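Local coordinates for ethylbenzene dehydrogenase alpha-subunit (Aromatoleum aromaticum, PDB 2IVF), which carries a molybdenum atom, the ligands MGD and MD1 and an iron/sulfur cluster, as a large subunit of the molybdopterin oxidoreductase family, at residues 131-136 / 652-657; 142-147 / 682-687; 632-637 / 647-652. All blocks are in the same frame, centred on the assembly; numbering follows the deposited sequence.

Interaction 1 (131-136 / 652-657). With MD1 (phosphoric acid 4-(2-amino-4-oxo-3,4,5,6,-tetrahydro-pteridin-6-yl)-2-hydroxy-3,4-dimercapto-but-3-en-yl ester guanylate ester), chain N.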
# COMPACT_ATOMS: atom_id res chain seq x y z
N SER A 131 -0.77 -1.22 -9.68
CA SER A 131 -1.85 -1.63 -10.59
C SER A 131 -2.83 -0.49 -10.92
O SER A 131 -3.76 -0.69 -11.73
CB SER A 131 -2.59 -2.82 -9.98
OG SER A 131 -1.75 -3.96 -9.92
N ALA A 132 -2.64 0.67 -10.30
CA ALA A 132 -3.43 1.89 -10.58
C ALA A 132 -2.55 3.09 -10.89
O ALA A 132 -3.02 4.23 -10.92
CB ALA A 132 -4.28 2.22 -9.37
N PHE A 133 -1.29 2.84 -11.22
CA PHE A 133 -0.35 3.92 -11.45
C PHE A 133 -0.68 4.82 -12.66
O PHE A 133 -0.34 5.98 -12.69
CB PHE A 133 1.09 3.38 -11.56
CG PHE A 133 2.06 4.49 -11.42
CD1 PHE A 133 2.27 5.02 -10.17
CD2 PHE A 133 2.66 5.07 -12.52
CE1 PHE A 133 3.12 6.12 -10.01
CE2 PHE A 133 3.49 6.17 -12.36
CZ PHE A 133 3.70 6.69 -11.09
N ASN A 134 -1.43 4.31 -13.64
CA ASN A 134 -1.89 5.16 -14.70
C ASN A 134 -2.59 6.41 -14.18
O ASN A 134 -2.57 7.46 -14.81
CB ASN A 134 -2.85 4.37 -15.60
CG ASN A 134 -4.23 4.13 -14.95
OD1 ASN A 134 -4.50 3.06 -14.38
ND2 ASN A 134 -5.13 5.10 -15.12
N ASN A 135 -3.21 6.31 -13.00
CA ASN A 135 -3.91 7.45 -12.41
C ASN A 135 -2.97 8.49 -11.90
O ASN A 135 -3.29 9.67 -11.96
CB ASN A 135 -4.82 6.95 -11.30
CG ASN A 135 -5.87 6.03 -11.83
OD1 ASN A 135 -6.77 6.47 -12.54
ND2 ASN A 135 -5.68 4.73 -11.65
N ASN A 136 -1.80 8.06 -11.45
CA ASN A 136 -0.76 9.02 -11.07
C ASN A 136 -0.30 9.86 -12.25
O ASN A 136 -0.09 11.08 -12.13
CB ASN A 136 0.44 8.32 -10.47
CG ASN A 136 0.20 7.81 -9.07
OD1 ASN A 136 -0.59 6.91 -8.89
ND2 ASN A 136 0.90 8.37 -8.07
N CYS A 652 9.64 16.43 -13.45
CA CYS A 652 10.29 15.23 -13.89
C CYS A 652 9.34 14.18 -14.46
O CYS A 652 8.13 14.13 -14.18
CB CYS A 652 11.10 14.60 -12.75
SG CYS A 652 12.38 15.70 -12.22
N ALA A 653 9.94 13.37 -15.31
CA ALA A 653 9.27 12.27 -15.93
C ALA A 653 9.01 11.23 -14.84
O ALA A 653 9.81 11.08 -13.92
CB ALA A 653 10.15 11.71 -17.06
N TRP A 654 7.88 10.52 -14.89
CA TRP A 654 7.55 9.56 -13.85
C TRP A 654 7.68 8.12 -14.41
O TRP A 654 8.23 7.89 -15.48
CB TRP A 654 6.12 9.83 -13.33
CG TRP A 654 5.94 9.70 -11.87
CD1 TRP A 654 6.77 9.09 -10.98
CD2 TRP A 654 4.84 10.19 -11.10
NE1 TRP A 654 6.28 9.19 -9.72
CE2 TRP A 654 5.10 9.88 -9.75
CE3 TRP A 654 3.66 10.89 -11.42
CZ2 TRP A 654 4.22 10.20 -8.72
CZ3 TRP A 654 2.77 11.21 -10.39
CH2 TRP A 654 3.07 10.88 -9.06
N TYR A 655 7.13 7.15 -13.70
CA TYR A 655 7.27 5.74 -14.11
C TYR A 655 6.50 5.56 -15.41
O TYR A 655 5.43 6.15 -15.61
CB TYR A 655 6.82 4.74 -13.03
CG TYR A 655 7.21 5.17 -11.64
CD1 TYR A 655 8.39 5.88 -11.39
CD2 TYR A 655 6.37 4.92 -10.57
CE1 TYR A 655 8.71 6.30 -10.13
CE2 TYR A 655 6.68 5.34 -9.31
CZ TYR A 655 7.83 6.02 -9.10
OH TYR A 655 8.07 6.43 -7.86
N TYR A 656 7.09 4.76 -16.29
CA TYR A 656 6.56 4.47 -17.64
C TYR A 656 6.88 5.55 -18.64
O TYR A 656 6.60 5.40 -19.84
CB TYR A 656 5.04 4.29 -17.71
CG TYR A 656 4.34 3.37 -16.75
CD1 TYR A 656 5.02 2.38 -16.02
CD2 TYR A 656 2.95 3.46 -16.61
CE1 TYR A 656 4.34 1.55 -15.14
CE2 TYR A 656 2.26 2.67 -15.74
CZ TYR A 656 2.95 1.67 -15.01
OH TYR A 656 2.26 0.86 -14.17
N GLU A 657 7.48 6.64 -18.18
CA GLU A 657 7.72 7.83 -19.03
C GLU A 657 9.20 8.08 -19.28
O GLU A 657 9.60 9.09 -19.87
CB GLU A 657 7.14 9.07 -18.38
CG GLU A 657 5.62 9.06 -18.23
CD GLU A 657 5.10 10.32 -17.56
OE1 GLU A 657 5.87 10.98 -16.85
OE2 GLU A 657 3.89 10.64 -17.73
PB MD1 N . 11.03 9.95 1.30
O3B MD1 N . 9.59 9.71 0.70
O1B MD1 N . 12.00 9.27 0.40
O2B MD1 N . 11.23 11.33 1.80
O3A MD1 N . 10.96 9.07 2.62
C10 MD1 N . 11.33 7.67 2.66
C11 MD1 N . 10.93 7.22 4.05
O11 MD1 N . 9.47 7.04 3.95
C12 MD1 N . 11.55 5.89 4.37
S12 MD1 N . 12.22 4.89 3.15
C13 MD1 N . 11.55 5.39 5.65
S13 MD1 N . 12.19 3.88 6.03
C14 MD1 N . 11.01 6.15 6.80
N15 MD1 N . 9.92 5.59 7.54
C16 MD1 N . 9.30 6.30 8.53
C15 MD1 N . 8.34 5.64 9.27
O14 MD1 N . 8.05 4.43 9.06
N17 MD1 N . 7.69 6.41 10.18
C17 MD1 N . 8.03 7.75 10.40
N16 MD1 N . 7.35 8.39 11.33
N18 MD1 N . 9.01 8.34 9.69
C20 MD1 N . 9.63 7.63 8.77
N8 MD1 N . 10.65 8.21 8.09
C7 MD1 N . 11.38 7.60 7.01
PA MD1 N . 8.50 10.68 0.03
O1A MD1 N . 7.66 9.79 -0.83
O2A MD1 N . 7.81 11.41 1.12
O5' MD1 N . 9.30 11.71 -0.86
C5' MD1 N . 9.89 11.20 -2.05
C4' MD1 N . 9.52 12.06 -3.19
O4' MD1 N . 10.02 11.35 -4.32
C1' MD1 N . 9.15 11.73 -5.38
N9 MD1 N . 9.19 10.83 -6.54
C4 MD1 N . 9.79 11.14 -7.68
N3 MD1 N . 10.48 12.26 -8.01
C2 MD1 N . 11.04 12.38 -9.22
N2 MD1 N . 11.74 13.49 -9.55
N1 MD1 N . 10.81 11.37 -10.13
C6 MD1 N . 10.12 10.21 -9.87
O6 MD1 N . 10.03 9.34 -10.74
C5 MD1 N . 9.59 10.08 -8.57
N7 MD1 N . 8.86 9.16 -7.95
C8 MD1 N . 8.64 9.63 -6.71
C2' MD1 N . 7.75 11.69 -4.76
O2' MD1 N . 6.79 12.52 -5.46
C3' MD1 N . 8.00 12.11 -3.31
O3' MD1 N . 7.53 13.46 -3.05

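Interaction 2 (142-147 / 682-687). With MD1 (phosphoric acid 4-(2-amino-4-oxo-3,4,5,6,-tetrahydro-pteridin-6-yl)-2-hydroxy-3,4-dimercapto-but-3-en-yl ester guanylate ester), chain N.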
# COMPACT_ATOMS: atom_id res chain seq x y z
N ARG A 142 0.51 16.30 -10.24
CA ARG A 142 1.74 16.42 -11.02
C ARG A 142 2.18 17.83 -11.28
O ARG A 142 1.36 18.69 -11.59
CB ARG A 142 1.58 15.73 -12.36
CG ARG A 142 1.42 14.28 -12.26
CD ARG A 142 1.63 13.67 -13.64
NE ARG A 142 3.04 13.67 -13.99
CZ ARG A 142 3.58 12.95 -14.96
NH1 ARG A 142 2.83 12.16 -15.70
NH2 ARG A 142 4.90 13.02 -15.19
N VAL A 143 3.48 18.04 -11.17
CA VAL A 143 4.12 19.23 -11.66
C VAL A 143 4.70 18.92 -13.05
O VAL A 143 5.41 17.92 -13.25
CB VAL A 143 5.10 19.75 -10.64
CG1 VAL A 143 4.33 20.07 -9.38
CG2 VAL A 143 6.15 18.73 -10.29
N LYS A 144 4.30 19.74 -14.02
CA LYS A 144 4.58 19.51 -15.42
C LYS A 144 5.42 20.62 -16.04
O LYS A 144 5.91 20.46 -17.17
CB LYS A 144 3.24 19.34 -16.19
CG LYS A 144 2.56 17.99 -15.94
CD LYS A 144 1.20 17.78 -16.71
CE LYS A 144 0.32 19.00 -16.78
NZ LYS A 144 -0.98 18.73 -17.51
N TYR A 145 5.60 21.72 -15.32
CA TYR A 145 6.37 22.84 -15.80
C TYR A 145 7.23 23.37 -14.69
O TYR A 145 6.83 23.28 -13.52
CB TYR A 145 5.49 23.98 -16.33
CG TYR A 145 4.63 23.54 -17.47
CD1 TYR A 145 5.12 23.52 -18.75
CD2 TYR A 145 3.35 23.07 -17.25
CE1 TYR A 145 4.37 23.05 -19.80
CE2 TYR A 145 2.58 22.60 -18.31
CZ TYR A 145 3.10 22.60 -19.57
OH TYR A 145 2.36 22.17 -20.63
N PRO A 146 8.37 23.91 -15.05
CA PRO A 146 9.19 24.49 -13.99
C PRO A 146 8.44 25.61 -13.33
O PRO A 146 7.84 26.43 -14.02
CB PRO A 146 10.41 25.01 -14.71
CG PRO A 146 10.48 24.26 -15.98
CD PRO A 146 9.04 24.01 -16.37
N LEU A 147 8.47 25.61 -12.01
CA LEU A 147 7.78 26.62 -11.22
C LEU A 147 8.78 27.39 -10.42
O LEU A 147 9.72 26.80 -9.86
CB LEU A 147 6.84 25.92 -10.25
CG LEU A 147 5.73 25.14 -10.95
CD1 LEU A 147 4.92 24.31 -9.87
CD2 LEU A 147 4.86 26.09 -11.75
N GLY A 682 4.00 17.86 -20.68
CA GLY A 682 4.41 19.24 -20.42
C GLY A 682 5.89 19.37 -20.68
O GLY A 682 6.36 19.00 -21.75
N GLU A 683 6.64 19.86 -19.71
CA GLU A 683 8.09 19.98 -19.88
C GLU A 683 8.83 19.12 -18.87
O GLU A 683 9.95 19.47 -18.42
CB GLU A 683 8.52 21.45 -19.81
CG GLU A 683 7.91 22.28 -20.94
CD GLU A 683 8.17 23.76 -20.77
OE1 GLU A 683 8.91 24.15 -19.85
OE2 GLU A 683 7.63 24.55 -21.57
N CYS A 684 8.20 18.00 -18.51
CA CYS A 684 8.82 17.01 -17.66
C CYS A 684 10.09 16.45 -18.28
O CYS A 684 10.11 16.05 -19.42
CB CYS A 684 7.85 15.86 -17.40
SG CYS A 684 6.53 16.35 -16.29
N ARG A 685 11.17 16.42 -17.50
CA ARG A 685 12.45 15.88 -17.97
C ARG A 685 12.88 14.68 -17.13
O ARG A 685 12.44 14.52 -15.99
CB ARG A 685 13.52 16.94 -17.84
CG ARG A 685 13.45 18.04 -18.86
CD ARG A 685 14.65 18.90 -18.79
NE ARG A 685 14.51 20.08 -19.64
CZ ARG A 685 15.21 20.30 -20.73
NH1 ARG A 685 16.12 19.43 -21.17
NH2 ARG A 685 14.98 21.40 -21.42
N GLU A 686 13.71 13.82 -17.71
CA GLU A 686 14.36 12.78 -16.93
C GLU A 686 15.33 13.47 -16.00
O GLU A 686 15.91 14.49 -16.35
CB GLU A 686 15.12 11.79 -17.81
CG GLU A 686 14.24 11.16 -18.87
CD GLU A 686 14.93 10.34 -19.91
OE1 GLU A 686 16.11 10.62 -20.30
OE2 GLU A 686 14.20 9.42 -20.41
N GLU A 687 15.55 12.89 -14.84
CA GLU A 687 16.35 13.56 -13.81
C GLU A 687 17.81 13.70 -14.24
O GLU A 687 18.46 14.74 -13.99
CB GLU A 687 16.27 12.80 -12.48
CG GLU A 687 14.90 12.85 -11.74
CD GLU A 687 13.89 11.92 -12.32
OE1 GLU A 687 14.27 11.08 -13.16
OE2 GLU A 687 12.71 11.99 -11.94
PB MD1 N . 11.03 9.95 1.30
O3B MD1 N . 9.59 9.71 0.70
O1B MD1 N . 12.00 9.27 0.40
O2B MD1 N . 11.23 11.33 1.80
O3A MD1 N . 10.96 9.07 2.62
C10 MD1 N . 11.33 7.67 2.66
C11 MD1 N . 10.93 7.22 4.05
O11 MD1 N . 9.47 7.04 3.95
C12 MD1 N . 11.55 5.89 4.37
S12 MD1 N . 12.22 4.89 3.15
C13 MD1 N . 11.55 5.39 5.65
S13 MD1 N . 12.19 3.88 6.03
C14 MD1 N . 11.01 6.15 6.80
N15 MD1 N . 9.92 5.59 7.54
C16 MD1 N . 9.30 6.30 8.53
C15 MD1 N . 8.34 5.64 9.27
O14 MD1 N . 8.05 4.43 9.06
N17 MD1 N . 7.69 6.41 10.18
C17 MD1 N . 8.03 7.75 10.40
N16 MD1 N . 7.35 8.39 11.33
N18 MD1 N . 9.01 8.34 9.69
C20 MD1 N . 9.63 7.63 8.77
N8 MD1 N . 10.65 8.21 8.09
C7 MD1 N . 11.38 7.60 7.01
PA MD1 N . 8.50 10.68 0.03
O1A MD1 N . 7.66 9.79 -0.83
O2A MD1 N . 7.81 11.41 1.12
O5' MD1 N . 9.30 11.71 -0.86
C5' MD1 N . 9.89 11.20 -2.05
C4' MD1 N . 9.52 12.06 -3.19
O4' MD1 N . 10.02 11.35 -4.32
C1' MD1 N . 9.15 11.73 -5.38
N9 MD1 N . 9.19 10.83 -6.54
C4 MD1 N . 9.79 11.14 -7.68
N3 MD1 N . 10.48 12.26 -8.01
C2 MD1 N . 11.04 12.38 -9.22
N2 MD1 N . 11.74 13.49 -9.55
N1 MD1 N . 10.81 11.37 -10.13
C6 MD1 N . 10.12 10.21 -9.87
O6 MD1 N . 10.03 9.34 -10.74
C5 MD1 N . 9.59 10.08 -8.57
N7 MD1 N . 8.86 9.16 -7.95
C8 MD1 N . 8.64 9.63 -6.71
C2' MD1 N . 7.75 11.69 -4.76
O2' MD1 N . 6.79 12.52 -5.46
C3' MD1 N . 8.00 12.11 -3.31
O3' MD1 N . 7.53 13.46 -3.05

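Interaction 3 (632-637 / 647-652). With MD1 (phosphoric acid 4-(2-amino-4-oxo-3,4,5,6,-tetrahydro-pteridin-6-yl)-2-hydroxy-3,4-dimercapto-but-3-en-yl ester guanylate ester), chain N.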
# COMPACT_ATOMS: atom_id res chain seq x y z
N ILE A 632 16.43 26.54 -2.51
CA ILE A 632 15.89 25.24 -2.30
C ILE A 632 15.28 24.88 -3.61
O ILE A 632 14.41 25.60 -4.10
CB ILE A 632 14.80 25.24 -1.22
CG1 ILE A 632 15.36 25.81 0.07
CG2 ILE A 632 14.29 23.83 -1.05
CD1 ILE A 632 14.33 26.01 1.23
N PHE A 633 15.74 23.79 -4.21
CA PHE A 633 15.14 23.37 -5.46
C PHE A 633 14.82 21.90 -5.42
O PHE A 633 15.49 21.10 -4.75
CB PHE A 633 16.01 23.74 -6.67
CG PHE A 633 17.33 22.98 -6.77
CD1 PHE A 633 18.41 23.33 -5.99
CD2 PHE A 633 17.47 21.91 -7.65
CE1 PHE A 633 19.63 22.67 -6.12
CE2 PHE A 633 18.69 21.23 -7.74
CZ PHE A 633 19.76 21.61 -6.98
N ALA A 634 13.74 21.56 -6.11
CA ALA A 634 13.22 20.23 -6.10
C ALA A 634 13.16 19.69 -7.51
O ALA A 634 12.77 20.42 -8.45
CB ALA A 634 11.85 20.21 -5.51
N LEU A 635 13.53 18.42 -7.64
CA LEU A 635 13.33 17.66 -8.85
C LEU A 635 12.21 16.70 -8.53
O LEU A 635 12.44 15.66 -7.89
CB LEU A 635 14.57 16.90 -9.25
CG LEU A 635 15.60 17.69 -10.02
CD1 LEU A 635 16.30 18.60 -9.08
CD2 LEU A 635 16.60 16.73 -10.73
N GLU A 636 11.01 17.07 -8.96
CA GLU A 636 9.81 16.37 -8.57
C GLU A 636 8.88 16.03 -9.70
O GLU A 636 8.80 16.73 -10.73
CB GLU A 636 9.05 17.22 -7.53
CG GLU A 636 9.26 16.82 -6.08
CD GLU A 636 8.71 15.49 -5.67
OE1 GLU A 636 8.08 14.74 -6.48
OE2 GLU A 636 8.90 15.19 -4.47
N THR A 637 8.14 14.96 -9.50
CA THR A 637 7.01 14.63 -10.33
C THR A 637 5.74 15.15 -9.70
O THR A 637 4.71 15.30 -10.38
CB THR A 637 6.86 13.11 -10.44
OG1 THR A 637 6.85 12.56 -9.12
CG2 THR A 637 8.03 12.53 -11.23
N ASP A 647 12.14 27.10 -3.70
CA ASP A 647 12.22 28.27 -4.51
C ASP A 647 11.98 27.95 -5.95
O ASP A 647 11.44 28.78 -6.67
CB ASP A 647 13.58 28.91 -4.35
CG ASP A 647 13.90 29.20 -2.91
OD1 ASP A 647 13.04 29.80 -2.20
OD2 ASP A 647 15.00 28.82 -2.49
N ILE A 648 12.38 26.75 -6.37
CA ILE A 648 12.31 26.31 -7.75
C ILE A 648 11.87 24.85 -7.73
O ILE A 648 12.43 24.03 -6.98
CB ILE A 648 13.70 26.42 -8.46
CG1 ILE A 648 14.18 27.85 -8.58
CG2 ILE A 648 13.65 25.75 -9.85
CD1 ILE A 648 13.33 28.76 -9.46
N VAL A 649 10.88 24.50 -8.53
CA VAL A 649 10.49 23.11 -8.69
C VAL A 649 10.65 22.77 -10.16
O VAL A 649 10.11 23.48 -11.04
CB VAL A 649 9.05 22.87 -8.21
CG1 VAL A 649 8.65 21.40 -8.42
CG2 VAL A 649 8.91 23.29 -6.72
N LEU A 650 11.41 21.69 -10.43
CA LEU A 650 11.73 21.25 -11.78
C LEU A 650 10.93 20.00 -12.09
O LEU A 650 11.02 19.02 -11.32
CB LEU A 650 13.19 20.89 -11.85
CG LEU A 650 14.16 22.03 -11.58
CD1 LEU A 650 15.56 21.50 -11.69
CD2 LEU A 650 13.92 23.20 -12.54
N PRO A 651 10.12 20.02 -13.14
CA PRO A 651 9.23 18.85 -13.35
C PRO A 651 9.93 17.63 -13.96
O PRO A 651 10.63 17.79 -14.93
CB PRO A 651 8.19 19.36 -14.33
CG PRO A 651 8.92 20.36 -15.17
CD PRO A 651 9.90 21.04 -14.16
N CYS A 652 9.64 16.43 -13.45
CA CYS A 652 10.29 15.23 -13.89
C CYS A 652 9.34 14.18 -14.46
O CYS A 652 8.13 14.13 -14.18
CB CYS A 652 11.10 14.60 -12.75
SG CYS A 652 12.38 15.70 -12.22
PB MD1 N . 11.03 9.95 1.30
O3B MD1 N . 9.59 9.71 0.70
O1B MD1 N . 12.00 9.27 0.40
O2B MD1 N . 11.23 11.33 1.80
O3A MD1 N . 10.96 9.07 2.62
C10 MD1 N . 11.33 7.67 2.66
C11 MD1 N . 10.93 7.22 4.05
O11 MD1 N . 9.47 7.04 3.95
C12 MD1 N . 11.55 5.89 4.37
S12 MD1 N . 12.22 4.89 3.15
C13 MD1 N . 11.55 5.39 5.65
S13 MD1 N . 12.19 3.88 6.03
C14 MD1 N . 11.01 6.15 6.80
N15 MD1 N . 9.92 5.59 7.54
C16 MD1 N . 9.30 6.30 8.53
C15 MD1 N . 8.34 5.64 9.27
O14 MD1 N . 8.05 4.43 9.06
N17 MD1 N . 7.69 6.41 10.18
C17 MD1 N . 8.03 7.75 10.40
N16 MD1 N . 7.35 8.39 11.33
N18 MD1 N . 9.01 8.34 9.69
C20 MD1 N . 9.63 7.63 8.77
N8 MD1 N . 10.65 8.21 8.09
C7 MD1 N . 11.38 7.60 7.01
PA MD1 N . 8.50 10.68 0.03
O1A MD1 N . 7.66 9.79 -0.83
O2A MD1 N . 7.81 11.41 1.12
O5' MD1 N . 9.30 11.71 -0.86
C5' MD1 N . 9.89 11.20 -2.05
C4' MD1 N . 9.52 12.06 -3.19
O4' MD1 N . 10.02 11.35 -4.32
C1' MD1 N . 9.15 11.73 -5.38
N9 MD1 N . 9.19 10.83 -6.54
C4 MD1 N . 9.79 11.14 -7.68
N3 MD1 N . 10.48 12.26 -8.01
C2 MD1 N . 11.04 12.38 -9.22
N2 MD1 N . 11.74 13.49 -9.55
N1 MD1 N . 10.81 11.37 -10.13
C6 MD1 N . 10.12 10.21 -9.87
O6 MD1 N . 10.03 9.34 -10.74
C5 MD1 N . 9.59 10.08 -8.57
N7 MD1 N . 8.86 9.16 -7.95
C8 MD1 N . 8.64 9.63 -6.71
C2' MD1 N . 7.75 11.69 -4.76
O2' MD1 N . 6.79 12.52 -5.46
C3' MD1 N . 8.00 12.11 -3.31
O3' MD1 N . 7.53 13.46 -3.05

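Interaction 1 (131-136 / 652-657)
With CG anti to the backbone N (chi1 -165°), F133 has its CG on the side of 652-657, and the ring then lies among three consecutive aromatic side chains, W654, Y655 and Y656. Y655 CG stands beside the backbone N (chi1 -39°), and its ring meets both F133 CZ and MD1. F133 CZ touches two of the three. It lies over the centre of the indole face, 3.7 Å from W654 CD2, so the phenyl edge meets W654 in a T-shaped pair with planes at 83°. The same CZ comes within 3.2 Å of Y655 CD2, a tight approach in which Y655 reaches the rim of one F133 face; the planes are not far from parallel, but the rings are displaced so far that little of one lies over the other. A second T-shaped pair sets the F133 edge against the face of Y656, with F133 CD2 4.0 Å from Y656 CE2. N136 backs the cluster: its CB makes an off-centre CH-pi contact, 4.2 Å from the centroid of the W654 six-membered ring, and also lies over the other face of F133. A type II turn, W654 to E657, shapes the aromatic run, and E657 OE1 accepts from W654 N at 2.8 Å. The phenol of Y656 is hydrogen-bonded to E106 and H82. Toward MD1, W654 NE1 approaches N7 to 3.1 Å and Y655 OH comes within 2.8 Å of that same N7, while Y655 OH is also bonded to H194 O. Ring contacts alone hold the segments, without a hydrogen bond, and the cluster positions two polar groups beside the guanine.

Interaction 2 (142-147 / 682-687)
Y145 lays one edge of its ring across E683: CD1 is 3.7 Å from E683 CD, which sits in the plane of the ring, while the carboxylate plane is turned 75° from it. The phenol end reaches G682, with Y145 OH 3.6 Å from G682 CA. Beside this pair, P146 CD packs 3.5 Å from E683 OE1, and the other oxygen, OE2, forms a salt bridge with R160. The backbone supplies the one hydrogen bond of the contact, E683 N to K144 O at 2.7 Å, with the donor almost in line with the C=O (171°). Further in, C684 SG rests 3.6 Å from V143 O and close to the guanidinium of R142, whose NH1 is salt-bridged to E657. At the far end of 682-687, E687 bends at chi2 (79°), and its OE2 accepts from two MD1 donors, N1 at 2.7 Å and N2 at 3.0 Å; K658 is a further, cationic partner of that oxygen. E686 is the N-cap residue of helix 687-704, which E687 opens. A carboxylate reading the N1-H and N2-H edge of guanine is a common means of recognition; here a single oxygen serves both, in the MD1 pocket of a molybdopterin oxidoreductase.

Interaction 3 (632-637 / 647-652)
L635 and L650 form the apolar centre, running alongside each other in the same direction, with L635 CD1 4.0 Å from L650 CD1. On the same face of the sheet F633 CB meets I648 CB at 4.0 Å; F633 CG sits between the backbone N and the carbonyl carbon (chi1 68°), and the ring runs away from 647-652. Helices 163-181 and 687-704 pack on this face. The other face carries the looser pair A634 and V649. Between the two faces the strands run parallel, the segment axes 17° apart, joined by A634 N to I648 O, L650 N to A634 O (2.7 Å) and E636 N to L650 O. At the C-terminal end C652 N donates to E636 O from 42° above the carbonyl plane. The opposite end is polar as well: I632 O accepts from both D647 N and I648 N, while D647 OD2 takes the I632 N-H at 2.7 Å, met on its anti side and tilted out of the carboxylate plane. D647 is further held by salt bridges to R149 and R153. At the MD1 edge, L635 O accepts from MD1 N2 at 2.8 Å, and T637 CG2 packs 3.2 Å from MD1 N1. The E636 carboxylate grips both ribose hydroxyls, OE1 from O2' at 2.8 Å and OE2 from O3' at 2.6 Å, with OE1 also bonded to R638 N. An acidic residue at the C-terminal end of a parallel strand that binds a ribose diol is familiar from Rossmann-like nucleotide sites; with both oxygens engaged, the carboxylate is probably ionised and fixed in rotation.

All three contacts border the guanosine end of MD1. Interactions 1 and 3 are wholly buried and share C652, whereas interaction 2 is partly open to solvent. Strand 648-651 joins interactions 2 and 3: L147 begins the next strand of its sheet, with L147 N probably bonded to V649 O, and R685 N probably bonds to P651 O. Interaction 2 also meets interaction 1, through the probable bond of A653 N to R685 O. Chemistry follows place: aromatic contacts without hydrogen bonds in 131-136 / 652-657, a regular parallel backbone network in 632-637 / 647-652, and a single backbone bond with edge-on side-chain contact in 142-147 / 682-687.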